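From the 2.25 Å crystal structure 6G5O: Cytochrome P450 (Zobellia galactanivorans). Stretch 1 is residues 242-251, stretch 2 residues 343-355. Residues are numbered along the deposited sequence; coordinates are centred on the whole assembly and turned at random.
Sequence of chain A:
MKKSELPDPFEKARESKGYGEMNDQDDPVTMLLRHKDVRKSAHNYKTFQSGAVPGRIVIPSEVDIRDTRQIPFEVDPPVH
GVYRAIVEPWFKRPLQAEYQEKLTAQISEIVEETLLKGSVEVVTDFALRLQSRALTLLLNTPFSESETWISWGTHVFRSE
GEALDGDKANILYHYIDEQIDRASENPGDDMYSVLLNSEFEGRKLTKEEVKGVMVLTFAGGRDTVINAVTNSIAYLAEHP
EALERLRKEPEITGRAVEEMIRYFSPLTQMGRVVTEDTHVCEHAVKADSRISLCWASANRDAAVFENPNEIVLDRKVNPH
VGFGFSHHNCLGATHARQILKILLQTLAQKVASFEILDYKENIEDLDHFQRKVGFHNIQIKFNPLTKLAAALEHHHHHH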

# COMPACT_ATOMS: atom_id res chain seq x y z
N ALA A 242 0.63 17.41 -17.26
CA ALA A 242 -0.26 16.50 -16.51
C ALA A 242 -1.14 17.26 -15.55
O ALA A 242 -2.34 16.98 -15.43
CB ALA A 242 0.54 15.45 -15.73
N LEU A 243 -0.54 18.21 -14.85
CA LEU A 243 -1.27 19.00 -13.89
C LEU A 243 -2.44 19.75 -14.58
O LEU A 243 -3.58 19.74 -14.08
CB LEU A 243 -0.31 19.98 -13.16
CG LEU A 243 -0.97 20.89 -12.11
CD1 LEU A 243 -1.50 20.05 -10.95
CD2 LEU A 243 0.01 21.95 -11.61
N GLU A 244 -2.15 20.34 -15.74
CA GLU A 244 -3.16 21.07 -16.55
C GLU A 244 -4.23 20.09 -17.09
O GLU A 244 -5.42 20.38 -17.05
CB GLU A 244 -2.48 21.88 -17.70
CG GLU A 244 -3.25 23.12 -18.17
N ARG A 245 -3.83 18.92 -17.58
CA ARG A 245 -4.81 17.92 -18.02
C ARG A 245 -5.81 17.53 -16.92
O ARG A 245 -7.01 17.46 -17.19
CB ARG A 245 -4.14 16.67 -18.57
CG ARG A 245 -3.64 16.82 -20.00
CD ARG A 245 -3.47 15.45 -20.65
NE ARG A 245 -4.76 14.85 -20.95
CZ ARG A 245 -4.96 13.57 -21.31
NH1 ARG A 245 -3.94 12.73 -21.36
NH2 ARG A 245 -6.19 13.11 -21.58
N LEU A 246 -5.33 17.35 -15.69
CA LEU A 246 -6.23 17.04 -14.56
C LEU A 246 -7.13 18.20 -14.19
O LEU A 246 -8.30 18.00 -13.79
CB LEU A 246 -5.43 16.63 -13.34
CG LEU A 246 -4.72 15.29 -13.44
CD1 LEU A 246 -3.62 15.25 -12.39
CD2 LEU A 246 -5.68 14.12 -13.30
N ARG A 247 -6.63 19.44 -14.32
CA ARG A 247 -7.50 20.60 -14.09
C ARG A 247 -8.64 20.65 -15.12
O ARG A 247 -9.80 20.80 -14.73
CB ARG A 247 -6.70 21.91 -14.05
CG ARG A 247 -7.55 23.18 -13.92
CD ARG A 247 -6.71 24.43 -13.60
NE ARG A 247 -5.59 24.60 -14.53
CZ ARG A 247 -5.67 25.18 -15.73
NH1 ARG A 247 -6.83 25.67 -16.16
NH2 ARG A 247 -4.58 25.26 -16.50
N LYS A 248 -8.33 20.48 -16.40
CA LYS A 248 -9.32 20.65 -17.49
C LYS A 248 -10.09 19.39 -17.83
O LYS A 248 -11.10 19.48 -18.48
CB LYS A 248 -8.66 21.14 -18.80
CG LYS A 248 -7.95 22.49 -18.75
N GLU A 249 -9.60 18.22 -17.43
CA GLU A 249 -10.26 16.96 -17.73
C GLU A 249 -10.39 16.11 -16.45
O GLU A 249 -9.80 15.04 -16.36
CB GLU A 249 -9.47 16.15 -18.77
CG GLU A 249 -9.17 16.77 -20.13
CD GLU A 249 -8.33 15.83 -21.00
OE1 GLU A 249 -8.82 14.71 -21.33
OE2 GLU A 249 -7.18 16.18 -21.34
N PRO A 250 -11.18 16.57 -15.47
CA PRO A 250 -11.35 15.82 -14.21
C PRO A 250 -11.82 14.35 -14.37
O PRO A 250 -11.49 13.51 -13.52
CB PRO A 250 -12.43 16.63 -13.48
CG PRO A 250 -13.13 17.43 -14.55
CD PRO A 250 -12.01 17.78 -15.49
N GLU A 251 -12.57 14.05 -15.43
CA GLU A 251 -12.98 12.67 -15.77
C GLU A 251 -11.85 11.63 -15.90
O GLU A 251 -12.09 10.45 -15.73
CB GLU A 251 -13.85 12.63 -17.05
CG GLU A 251 -13.18 13.13 -18.32
CD GLU A 251 -13.21 14.67 -18.54
OE1 GLU A 251 -13.64 15.47 -17.64
OE2 GLU A 251 -12.76 15.09 -19.63
N LEU A 343 -6.71 14.10 -3.62
CA LEU A 343 -5.45 14.82 -3.65
C LEU A 343 -5.14 15.39 -5.04
O LEU A 343 -4.86 16.59 -5.18
CB LEU A 343 -4.30 13.95 -3.20
CG LEU A 343 -2.94 14.62 -3.25
CD1 LEU A 343 -2.84 15.82 -2.31
CD2 LEU A 343 -1.85 13.60 -2.95
N LEU A 344 -5.21 14.53 -6.07
CA LEU A 344 -4.88 15.00 -7.43
C LEU A 344 -5.76 16.19 -7.88
O LEU A 344 -5.25 17.12 -8.49
CB LEU A 344 -4.94 13.90 -8.47
CG LEU A 344 -3.89 12.77 -8.45
CD1 LEU A 344 -4.16 11.83 -9.62
CD2 LEU A 344 -2.48 13.29 -8.51
N GLN A 345 -7.05 16.13 -7.58
CA GLN A 345 -8.01 17.16 -7.94
C GLN A 345 -7.79 18.42 -7.10
O GLN A 345 -7.82 19.51 -7.65
CB GLN A 345 -9.48 16.65 -7.86
CG GLN A 345 -10.06 16.08 -9.15
CD GLN A 345 -9.69 16.93 -10.39
OE1 GLN A 345 -10.01 18.12 -10.42
NE2 GLN A 345 -8.95 16.34 -11.37
N THR A 346 -7.51 18.27 -5.80
CA THR A 346 -7.24 19.43 -4.97
C THR A 346 -5.98 20.18 -5.44
O THR A 346 -6.01 21.39 -5.54
CB THR A 346 -7.14 19.03 -3.49
OG1 THR A 346 -8.34 18.36 -3.13
CG2 THR A 346 -6.96 20.28 -2.58
N LEU A 347 -4.91 19.45 -5.74
CA LEU A 347 -3.70 20.07 -6.28
C LEU A 347 -3.95 20.75 -7.64
O LEU A 347 -3.42 21.84 -7.91
CB LEU A 347 -2.59 19.06 -6.42
CG LEU A 347 -2.05 18.41 -5.13
CD1 LEU A 347 -1.12 17.25 -5.47
CD2 LEU A 347 -1.33 19.44 -4.28
N ALA A 348 -4.74 20.13 -8.51
CA ALA A 348 -5.01 20.70 -9.82
C ALA A 348 -5.85 21.99 -9.76
O ALA A 348 -5.71 22.86 -10.62
CB ALA A 348 -5.69 19.67 -10.71
N GLN A 349 -6.73 22.09 -8.77
CA GLN A 349 -7.60 23.26 -8.64
C GLN A 349 -6.98 24.42 -7.81
O GLN A 349 -7.53 25.50 -7.80
CB GLN A 349 -8.95 22.85 -8.07
CG GLN A 349 -9.84 22.11 -9.04
CD GLN A 349 -10.85 21.20 -8.33
OE1 GLN A 349 -11.24 21.47 -7.18
NE2 GLN A 349 -11.25 20.11 -9.00
N LYS A 350 -5.85 24.18 -7.13
CA LYS A 350 -5.25 25.15 -6.20
C LYS A 350 -3.77 25.49 -6.44
O LYS A 350 -3.30 26.52 -5.99
CB LYS A 350 -5.38 24.63 -4.75
CG LYS A 350 -6.77 24.80 -4.13
CD LYS A 350 -7.00 23.78 -3.04
CE LYS A 350 -7.99 24.22 -1.98
NZ LYS A 350 -9.21 24.87 -2.50
N VAL A 351 -3.02 24.59 -7.07
CA VAL A 351 -1.59 24.79 -7.27
C VAL A 351 -1.32 25.01 -8.76
O VAL A 351 -1.87 24.30 -9.62
CB VAL A 351 -0.77 23.59 -6.76
CG1 VAL A 351 0.73 23.82 -6.91
CG2 VAL A 351 -1.14 23.23 -5.33
N ALA A 352 -0.47 26.00 -9.06
CA ALA A 352 -0.10 26.34 -10.43
C ALA A 352 1.14 25.57 -10.87
O ALA A 352 1.23 25.12 -12.01
CB ALA A 352 0.10 27.85 -10.57
N SER A 353 2.10 25.38 -9.96
CA SER A 353 3.34 24.67 -10.29
C SER A 353 4.06 24.31 -9.03
O SER A 353 3.69 24.77 -7.97
CB SER A 353 4.26 25.57 -11.15
OG SER A 353 4.72 26.67 -10.38
N PHE A 354 5.11 23.50 -9.15
CA PHE A 354 5.95 23.11 -8.02
C PHE A 354 7.42 23.23 -8.40
O PHE A 354 7.76 23.32 -9.59
CB PHE A 354 5.74 21.63 -7.67
CG PHE A 354 4.31 21.18 -7.55
CD1 PHE A 354 3.51 21.06 -8.66
CD2 PHE A 354 3.79 20.80 -6.31
CE1 PHE A 354 2.20 20.59 -8.55
CE2 PHE A 354 2.49 20.34 -6.19
CZ PHE A 354 1.69 20.23 -7.31
N GLU A 355 8.31 23.20 -7.41
CA GLU A 355 9.73 23.02 -7.66
C GLU A 355 10.29 22.13 -6.59
O GLU A 355 10.10 22.38 -5.41
CB GLU A 355 10.51 24.35 -7.59
CG GLU A 355 9.86 25.55 -8.27
CD GLU A 355 10.63 26.84 -8.01
OE1 GLU A 355 11.89 26.79 -7.92
OE2 GLU A 355 9.97 27.91 -7.88

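The helix of stretch 1 crosses the helix of stretch 2 almost at right angles, with the axes 8.5 Å apart at closest approach. The backbones come nearest at Arg247 and Ala348, whose CA atoms are 4.9 Å apart. A small residue suits this point: the CB of Ala348 points toward stretch 1 and leaves room for the other helix to come close.

Ala242 takes no part in the contact. Leu243 is buried and gives up the largest area to stretch 2. Its CB points sideways, but the t, p rotamer brings the end of the side chain nearer. Leu243 CD1 packs 3.7 Å from Ala348 CA. Leu243 CD2 lies by the start of the strand, 3.4 Å from Ala352 O and 3.6 Å from Val351 O. It also touches the Phe354 ring obliquely, with Leu243 CD2 4.0 Å from Phe354 CE1. A branched apolar side chain can thus reach both the helix and the strand.

Glu244 and Arg245 make no contact with stretch 2. Arg245 instead forms a salt bridge within its own stretch, from Arg245 NE to Glu249 OE2 at 2.8 Å.

Leu246 points toward stretch 2 and is buried. Leu246 CB meets Ala348 CB at 4.0 Å, and Leu246 CD1 lies 4.4 Å from Leu344 CB. Its backbone accepts the one hydrogen bond between the stretches: Gln345 NE2 donates to Leu246 O at 3.0 Å, nearly straight at 172°. The long, polar side chain of Gln345 suits this task, since its CB points sideways while its amide reaches across.

Arg247 is exposed and has less area covered than the leucines. Arg247 CD lies 3.5 Å from Ala348 O, which sits at the edge of the guanidinium, near its plane; no hydrogen bond is made. Lys248 and Glu249 face away. Pro250 closes the contact, with Pro250 CA 3.8 Å from Gln345 NE2.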